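Local coordinates for protein integrase (Enterobacteria phage lambda, PDB 1Z19) that catalyses site-specific recombination that integrates the phage genome into the host chromosome and, together with excisionase, cuts the prophage out again, at residues 104-109 against 271-276; 62-67 against 98-103. The protein carries 1 engineered substitution. All coordinates share one frame; numbering follows the deposited sequence.

The two contacts follow one another along the chain, contact 2 (62-67 with 98-103) handing over directly to contact 1 (104-109 with 271-276), their centres 19 Å apart. Both are partly buried, contact 1 more so, with four of nine touching residues buried against two of seven. Contact 1 ties the 104-109 segment, leading into helix 109-118, to the turn that follows the tyrosine nucleophile, using arginines, backbone carbonyls and a guanidinium stack. Contact 2 is slighter, setting the linker against the first turn of helix 64-83 in the core-binding domain through small side chains and one weak arginine–carbonyl bond. Both border the DNA backbone of chain A, and they meet where V102 CG1 packs on R273 NH1, 3.6 Å away.

Contact 1 of 2, residues 104-109 against 271-276; sequences RSRLTA and DDRGRE. With nucleotides of chain A; nucleotides of chain C.
R106 reaches from the 104-109 loop against the 271-276 segment. Its CB packs against R275 CG at 3.6 Å, and CG rests on the carbonyl oxygen of D272. A bend at chi2 (-69°) then turns the chain toward D271: CD has D271 O as its nearest neighbour there, and NE donates to that oxygen at 2.7 Å, almost in line with its C=O. NH2 adds weak bonds to D271 O and Q268 O, while NH1 forms a salt bridge with E236. The side chain lies about 6 Å from that of H235 and about 7 Å from that of R238, both predicted active-site residues. At the tip, the guanidinium lies flat on that of R273, centres 3.9 Å apart and planes within 3° of parallel. R273 is extended from CG to NE, and its NH2 gives OP2 of DT13 of chain A a weak bond at 3.4 Å. Further along the turn, R275 folds back at chi2 and chi3, which carries NH1 to R106 O at 2.9 Å; the oxygen lies in the guanidinium plane, but the nitrogen stands above the carbonyl plane. T108 CG2 lies over one face of this guanidinium, toward the rim, and its NH2 forms a salt bridge with E111. The turn is type I' from D272 to R275, and D271 OD1 accepts from R273 N in an Asx turn. A water bridges R106 N and R273 O. The stack joins two parts of the catalytic domain beside the DT13 phosphate, shortly after Y269; that phosphate probably eases the repulsion between the cations, and E236 probably offsets part of the charge of R106.

Contact 2 of 2, residues 62-67 against 98-103; sequences GKAASA and AKSKVR. Engineered in segment 98-103: K101 (natural residue Glu). With nucleotides of chain A.
A64 meets S100 CB to CB at 3.4 Å, where the linker passes the first turn of helix 64-83. Beside them A67 CB meets A98 CB at 4.1 Å, and I59 of helix 48-60 packs on both of these alanines. The polar link is thin: R103 bends at chi3 (-77°), bringing NH1 to G62 O for a weak bond of 3.4 Å, with the oxygen at the edge of the guanidinium. R103 NH2 makes another weak bond, to OP1 of DT11 of chain A, while the backbone N of R103 donates to OP1 of DT12 of chain A at 2.6 Å. One shell further out, the helix start holds the DT11 phosphate: OP2 accepts from S66 N at 2.9 Å and from S66 OG at 2.8 Å. K63, the N-cap residue, runs out extended so that NZ reaches OP1 of DC10 of chain A. G62 ends the preceding helix in a Schellman motif, its positive phi (81°) turning the chain into the new helix. A phosphate bound at a helix N-terminus is a familiar DNA-backbone anchor; here it belongs to the SAM-like core-binding domain of a tyrosine recombinase, with the interdomain linker lying alongside.

Contact 1 of 2, residues 104-109 against 271-276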
loop_
_atom_site.group_PDB
_atom_site.type_symbol
_atom_site.label_atom_id
_atom_site.label_comp_id
_atom_site.label_asym_id
_atom_site.label_seq_id
_atom_site.Cartn_x
_atom_site.Cartn_y
_atom_site.Cartn_z
ATOM N N ARG E 104 -1.059 12.209 27.165
ATOM C CA ARG E 104 -1.797 11.223 27.941
ATOM C C ARG E 104 -0.937 10.058 28.391
ATOM O O ARG E 104 -0.260 9.418 27.587
ATOM C CB ARG E 104 -2.974 10.694 27.131
ATOM C CG ARG E 104 -3.861 9.750 27.903
ATOM C CD ARG E 104 -4.961 9.201 27.026
ATOM N NE ARG E 104 -5.765 10.267 26.447
ATOM C CZ ARG E 104 -6.611 10.093 25.440
ATOM N NH1 ARG E 104 -6.756 8.891 24.900
ATOM N NH2 ARG E 104 -7.314 11.118 24.975
ATOM N N SER E 105 -0.976 9.776 29.684
ATOM C CA SER E 105 -0.198 8.692 30.257
ATOM C C SER E 105 -0.892 7.337 30.062
ATOM O O SER E 105 -2.130 7.243 30.081
ATOM C CB SER E 105 0.013 8.973 31.749
ATOM O OG SER E 105 0.784 7.954 32.369
ATOM N N ARG E 106 -0.097 6.287 29.856
ATOM C CA ARG E 106 -0.650 4.945 29.687
ATOM C C ARG E 106 -1.136 4.458 31.057
ATOM O O ARG E 106 -0.898 5.112 32.077
ATOM C CB ARG E 106 0.411 3.984 29.149
ATOM C CG ARG E 106 0.811 4.182 27.687
ATOM C CD ARG E 106 -0.322 3.808 26.743
ATOM N NE ARG E 106 0.108 3.528 25.375
ATOM C CZ ARG E 106 -0.694 3.629 24.313
ATOM N NH1 ARG E 106 -1.952 4.014 24.471
ATOM N NH2 ARG E 106 -0.262 3.313 23.100
ATOM N N LEU E 107 -1.809 3.314 31.084
ATOM C CA LEU E 107 -2.320 2.776 32.331
ATOM C C LEU E 107 -1.763 1.395 32.629
ATOM O O LEU E 107 -1.865 0.502 31.796
ATOM C CB LEU E 107 -3.841 2.698 32.274
ATOM C CG LEU E 107 -4.521 2.298 33.590
ATOM C CD1 LEU E 107 -4.321 3.387 34.645
ATOM C CD2 LEU E 107 -5.997 2.064 33.324
ATOM N N THR E 108 -1.183 1.208 33.810
ATOM C CA THR E 108 -0.640 -0.097 34.173
ATOM C C THR E 108 -1.716 -0.952 34.832
ATOM O O THR E 108 -2.679 -0.428 35.368
ATOM C CB THR E 108 0.529 0.014 35.153
ATOM O OG1 THR E 108 0.036 0.374 36.449
ATOM C CG2 THR E 108 1.518 1.045 34.670
ATOM N N ALA E 109 -1.537 -2.267 34.808
ATOM C CA ALA E 109 -2.512 -3.175 35.403
ATOM C C ALA E 109 -2.834 -2.822 36.856
ATOM O O ALA E 109 -4.002 -2.848 37.267
ATOM C CB ALA E 109 -2.004 -4.606 35.304
ATOM N N ASP E 271 2.773 -0.179 22.744
ATOM C CA ASP E 271 3.755 0.628 23.474
ATOM C C ASP E 271 3.220 1.195 24.783
ATOM O O ASP E 271 2.099 1.719 24.825
ATOM C CB ASP E 271 4.236 1.760 22.561
ATOM C CG ASP E 271 5.426 2.529 23.095
ATOM O OD1 ASP E 271 5.714 2.456 24.313
ATOM O OD2 ASP E 271 6.045 3.246 22.306
ATOM N N ASP E 272 4.011 1.111 25.860
ATOM C CA ASP E 272 3.551 1.629 27.143
ATOM C C ASP E 272 4.104 3.030 27.407
ATOM O O ASP E 272 3.901 3.594 28.472
ATOM C CB ASP E 272 3.949 0.691 28.281
ATOM C CG ASP E 272 5.348 0.917 28.777
ATOM O OD1 ASP E 272 6.233 1.324 27.983
ATOM O OD2 ASP E 272 5.602 0.654 29.967
ATOM N N ARG E 273 4.839 3.546 26.435
ATOM C CA ARG E 273 5.357 4.876 26.612
ATOM C C ARG E 273 6.061 5.108 27.940
ATOM O O ARG E 273 5.737 6.031 28.687
ATOM C CB ARG E 273 4.225 5.876 26.385
ATOM C CG ARG E 273 3.671 5.760 24.984
ATOM C CD ARG E 273 2.402 6.557 24.745
ATOM N NE ARG E 273 2.054 6.462 23.312
ATOM C CZ ARG E 273 0.883 6.811 22.788
ATOM N NH1 ARG E 273 -0.096 7.283 23.552
ATOM N NH2 ARG E 273 0.715 6.683 21.490
ATOM N N GLY E 274 7.026 4.242 28.245
ATOM C CA GLY E 274 7.825 4.342 29.454
ATOM C C GLY E 274 7.198 4.082 30.807
ATOM O O GLY E 274 7.857 4.220 31.833
ATOM N N ARG E 275 5.933 3.696 30.840
ATOM C CA ARG E 275 5.283 3.445 32.121
ATOM C C ARG E 275 5.979 2.369 32.952
ATOM O O ARG E 275 6.152 2.545 34.149
ATOM C CB ARG E 275 3.807 3.072 31.915
ATOM C CG ARG E 275 2.883 4.261 31.690
ATOM C CD ARG E 275 3.157 5.411 32.650
ATOM N NE ARG E 275 3.208 4.988 34.051
ATOM C CZ ARG E 275 2.146 4.755 34.821
ATOM N NH1 ARG E 275 0.916 4.902 34.344
ATOM N NH2 ARG E 275 2.325 4.374 36.079
ATOM N N GLU E 276 6.382 1.267 32.330
ATOM C CA GLU E 276 7.023 0.191 33.070
ATOM C C GLU E 276 8.197 -0.476 32.386
ATOM O O GLU E 276 8.492 -0.209 31.218
ATOM C CB GLU E 276 6.015 -0.891 33.404
ATOM C CG GLU E 276 5.112 -0.556 34.544
ATOM C CD GLU E 276 3.941 -1.515 34.638
ATOM O OE1 GLU E 276 3.168 -1.415 35.613
ATOM O OE2 GLU E 276 3.791 -2.365 33.732
ATOM P P DT A 12 -2.741 14.310 23.804
ATOM O OP1 DT A 12 -2.015 14.081 25.066
ATOM O OP2 DT A 12 -2.013 14.821 22.621
ATOM O "O5'" DT A 12 -3.426 12.922 23.427
ATOM C "C5'" DT A 12 -4.464 12.874 22.460
ATOM C "C4'" DT A 12 -4.916 11.451 22.235
ATOM O "O4'" DT A 12 -6.031 11.507 21.311
ATOM C "C3'" DT A 12 -3.884 10.547 21.556
ATOM O "O3'" DT A 12 -4.076 9.185 21.973
ATOM C "C2'" DT A 12 -4.143 10.776 20.077
ATOM C "C1'" DT A 12 -5.649 11.015 20.024
ATOM N N1 DT A 12 -6.076 12.011 19.004
ATOM C C2 DT A 12 -7.088 11.666 18.114
ATOM O O2 DT A 12 -7.670 10.590 18.137
ATOM N N3 DT A 12 -7.394 12.629 17.193
ATOM C C4 DT A 12 -6.817 13.876 17.070
ATOM O O4 DT A 12 -7.204 14.648 16.185
ATOM C C5 DT A 12 -5.773 14.177 18.040
ATOM C C7 DT A 12 -5.093 15.509 17.982
ATOM C C6 DT A 12 -5.463 13.243 18.945
ATOM P P DT A 13 -3.393 7.975 21.157
ATOM O OP1 DT A 13 -3.427 6.801 22.058
ATOM O OP2 DT A 13 -2.111 8.399 20.564
ATOM O "O5'" DT A 13 -4.433 7.714 19.984
ATOM C "C5'" DT A 13 -5.769 7.385 20.300
ATOM C "C4'" DT A 13 -6.490 6.786 19.114
ATOM O "O4'" DT A 13 -6.774 7.811 18.129
ATOM C "C3'" DT A 13 -5.690 5.719 18.360
ATOM O "O3'" DT A 13 -6.715 4.950 17.672
ATOM C "C2'" DT A 13 -4.924 6.550 17.337
ATOM C "C1'" DT A 13 -5.997 7.561 16.966
ATOM N N1 DT A 13 -5.685 8.847 16.331
ATOM C C2 DT A 13 -6.543 9.201 15.330
ATOM O O2 DT A 13 -7.436 8.461 14.941
ATOM N N3 DT A 13 -6.331 10.438 14.796
ATOM C C4 DT A 13 -5.351 11.330 15.145
ATOM O O4 DT A 13 -5.286 12.414 14.577
ATOM C C5 DT A 13 -4.455 10.883 16.188
ATOM C C7 DT A 13 -3.353 11.794 16.628
ATOM C C6 DT A 13 -4.659 9.668 16.718
ATOM P P DC C 25 -11.861 8.869 26.299
ATOM O OP1 DC C 25 -10.889 8.187 27.190
ATOM O OP2 DC C 25 -13.312 8.581 26.423
ATOM O "O5'" DC C 25 -11.608 10.428 26.454
ATOM C "C5'" DC C 25 -10.292 10.945 26.312
ATOM C "C4'" DC C 25 -10.112 12.193 27.145
ATOM O "O4'" DC C 25 -10.620 13.353 26.442
ATOM C "C3'" DC C 25 -10.891 12.157 28.452
ATOM O "O3'" DC C 25 -10.198 12.969 29.399
ATOM C "C2'" DC C 25 -12.230 12.768 28.065
ATOM C "C1'" DC C 25 -11.807 13.837 27.064
ATOM N N1 DC C 25 -12.768 14.182 26.001
ATOM C C2 DC C 25 -13.019 15.545 25.716
ATOM O O2 DC C 25 -12.449 16.429 26.388
ATOM N N3 DC C 25 -13.873 15.864 24.717
ATOM C C4 DC C 25 -14.468 14.896 24.015
ATOM N N4 DC C 25 -15.289 15.258 23.021
ATOM C C5 DC C 25 -14.247 13.514 24.296
ATOM C C6 DC C 25 -13.398 13.205 25.288
HETATM O O HOH W 1 2.897 6.716 29.794
#

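Contact 2 of 2, residues 62-67 against 98-103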
loop_
_atom_site.group_PDB
_atom_site.type_symbol
_atom_site.label_atom_id
_atom_site.label_comp_id
_atom_site.label_asym_id
_atom_site.label_seq_id
_atom_site.Cartn_x
_atom_site.Cartn_y
_atom_site.Cartn_z
ATOM N N GLY E 62 0.217 26.228 24.212
ATOM C CA GLY E 62 0.336 24.796 24.442
ATOM C C GLY E 62 -0.733 23.972 23.737
ATOM O O GLY E 62 -1.028 22.848 24.133
ATOM N N LYS E 63 -1.327 24.532 22.690
ATOM C CA LYS E 63 -2.357 23.823 21.952
ATOM C C LYS E 63 -1.793 23.350 20.609
ATOM O O LYS E 63 -2.345 23.635 19.545
ATOM C CB LYS E 63 -3.557 24.747 21.769
ATOM C CG LYS E 63 -4.017 25.344 23.073
ATOM C CD LYS E 63 -5.247 26.206 22.907
ATOM C CE LYS E 63 -5.645 26.816 24.246
ATOM N NZ LYS E 63 -6.757 27.805 24.152
ATOM N N ALA E 64 -0.675 22.629 20.675
ATOM C CA ALA E 64 -0.017 22.099 19.483
ATOM C C ALA E 64 -0.963 21.219 18.674
ATOM O O ALA E 64 -0.973 21.257 17.443
ATOM C CB ALA E 64 1.212 21.301 19.877
ATOM N N ALA E 65 -1.753 20.413 19.367
ATOM C CA ALA E 65 -2.700 19.553 18.680
ATOM C C ALA E 65 -3.621 20.443 17.836
ATOM O O ALA E 65 -3.760 20.256 16.623
ATOM C CB ALA E 65 -3.507 18.759 19.698
ATOM N N SER E 66 -4.234 21.426 18.485
ATOM C CA SER E 66 -5.116 22.333 17.786
ATOM C C SER E 66 -4.398 22.981 16.606
ATOM O O SER E 66 -4.955 23.101 15.516
ATOM C CB SER E 66 -5.628 23.403 18.744
ATOM O OG SER E 66 -6.437 22.836 19.757
ATOM N N ALA E 67 -3.155 23.386 16.811
ATOM C CA ALA E 67 -2.408 24.018 15.732
ATOM C C ALA E 67 -2.344 23.115 14.517
ATOM O O ALA E 67 -2.703 23.520 13.416
ATOM C CB ALA E 67 -0.987 24.364 16.194
ATOM N N ALA E 98 3.165 21.808 13.370
ATOM C CA ALA E 98 3.670 21.826 14.738
ATOM C C ALA E 98 3.905 20.404 15.240
ATOM O O ALA E 98 3.038 19.539 15.094
ATOM C CB ALA E 98 2.672 22.541 15.644
ATOM N N LYS E 99 5.075 20.157 15.826
ATOM C CA LYS E 99 5.404 18.825 16.338
ATOM C C LYS E 99 5.021 18.717 17.809
ATOM O O LYS E 99 5.421 19.551 18.622
ATOM C CB LYS E 99 6.898 18.540 16.158
ATOM N N SER E 100 4.247 17.688 18.145
ATOM C CA SER E 100 3.787 17.483 19.523
ATOM C C SER E 100 3.685 16.009 19.903
ATOM O O SER E 100 3.160 15.195 19.133
ATOM C CB SER E 100 2.414 18.138 19.723
ATOM O OG SER E 100 1.440 17.548 18.869
ATOM N N LYS E 101 4.174 15.675 21.095
ATOM C CA LYS E 101 4.130 14.303 21.596
ATOM C C LYS E 101 2.877 14.092 22.461
ATOM O O LYS E 101 2.400 15.024 23.110
ATOM C CB LYS E 101 5.391 14.005 22.405
ATOM N N VAL E 102 2.345 12.871 22.458
ATOM C CA VAL E 102 1.148 12.557 23.236
ATOM C C VAL E 102 1.379 12.772 24.728
ATOM O O VAL E 102 2.294 12.196 25.318
ATOM C CB VAL E 102 0.721 11.107 23.032
ATOM C CG1 VAL E 102 -0.612 10.877 23.667
ATOM C CG2 VAL E 102 0.678 10.784 21.569
ATOM N N ARG E 103 0.536 13.594 25.338
ATOM C CA ARG E 103 0.652 13.896 26.760
ATOM C C ARG E 103 -0.018 12.860 27.667
ATOM O O ARG E 103 0.398 12.669 28.801
ATOM C CB ARG E 103 0.040 15.273 27.065
ATOM C CG ARG E 103 0.697 16.456 26.364
ATOM C CD ARG E 103 0.547 17.733 27.199
ATOM N NE ARG E 103 -0.781 18.344 27.123
ATOM C CZ ARG E 103 -1.116 19.343 26.297
ATOM N NH1 ARG E 103 -0.220 19.861 25.455
ATOM N NH2 ARG E 103 -2.350 19.841 26.330
ATOM P P DT A 11 -4.780 20.741 22.760
ATOM O OP1 DT A 11 -3.558 21.103 23.517
ATOM O OP2 DT A 11 -4.863 21.095 21.322
ATOM O "O5'" DT A 11 -5.034 19.174 22.900
ATOM C "C5'" DT A 11 -5.432 18.644 24.153
ATOM C "C4'" DT A 11 -5.409 17.132 24.164
ATOM O "O4'" DT A 11 -6.549 16.586 23.455
ATOM C "C3'" DT A 11 -4.191 16.488 23.506
ATOM O "O3'" DT A 11 -4.005 15.232 24.153
ATOM C "C2'" DT A 11 -4.650 16.316 22.071
ATOM C "C1'" DT A 11 -6.118 15.950 22.266
ATOM N N1 DT A 11 -7.055 16.302 21.193
ATOM C C2 DT A 11 -7.825 15.296 20.664
ATOM O O2 DT A 11 -7.761 14.135 21.031
ATOM N N3 DT A 11 -8.686 15.698 19.678
ATOM C C4 DT A 11 -8.845 16.977 19.174
ATOM O O4 DT A 11 -9.664 17.195 18.279
ATOM C C5 DT A 11 -8.000 17.977 19.768
ATOM C C7 DT A 11 -8.101 19.384 19.273
ATOM C C6 DT A 11 -7.158 17.597 20.737
ATOM P P DT A 12 -2.741 14.310 23.804
ATOM O OP1 DT A 12 -2.015 14.081 25.066
ATOM O OP2 DT A 12 -2.013 14.821 22.621
ATOM O "O5'" DT A 12 -3.426 12.922 23.427
ATOM C "C5'" DT A 12 -4.464 12.874 22.460
ATOM C "C4'" DT A 12 -4.916 11.451 22.235
ATOM O "O4'" DT A 12 -6.031 11.507 21.311
ATOM C "C3'" DT A 12 -3.884 10.547 21.556
ATOM O "O3'" DT A 12 -4.076 9.185 21.973
ATOM C "C2'" DT A 12 -4.143 10.776 20.077
ATOM C "C1'" DT A 12 -5.649 11.015 20.024
ATOM N N1 DT A 12 -6.076 12.011 19.004
ATOM C C2 DT A 12 -7.088 11.666 18.114
ATOM O O2 DT A 12 -7.670 10.590 18.137
ATOM N N3 DT A 12 -7.394 12.629 17.193
ATOM C C4 DT A 12 -6.817 13.876 17.070
ATOM O O4 DT A 12 -7.204 14.648 16.185
ATOM C C5 DT A 12 -5.773 14.177 18.040
ATOM C C7 DT A 12 -5.093 15.509 17.982
ATOM C C6 DT A 12 -5.463 13.243 18.945
ATOM P P DC A 10 -9.406 25.965 22.292
ATOM O OP1 DC A 10 -8.908 27.111 23.073
ATOM O OP2 DC A 10 -9.649 26.091 20.838
ATOM O "O5'" DC A 10 -8.449 24.726 22.527
ATOM C "C5'" DC A 10 -9.027 23.449 22.488
ATOM C "C4'" DC A 10 -8.309 22.496 23.404
ATOM O "O4'" DC A 10 -9.283 21.450 23.629
ATOM C "C3'" DC A 10 -7.133 21.832 22.698
ATOM O "O3'" DC A 10 -6.051 21.398 23.497
ATOM C "C2'" DC A 10 -7.769 20.647 22.022
ATOM C "C1'" DC A 10 -8.926 20.276 22.928
ATOM N N1 DC A 10 -10.070 19.873 22.099
ATOM C C2 DC A 10 -10.575 18.600 22.260
ATOM O O2 DC A 10 -10.128 17.901 23.179
ATOM N N3 DC A 10 -11.533 18.157 21.418
ATOM C C4 DC A 10 -12.000 18.956 20.462
ATOM N N4 DC A 10 -12.930 18.461 19.649
ATOM C C5 DC A 10 -11.537 20.288 20.307
ATOM C C6 DC A 10 -10.585 20.707 21.146
#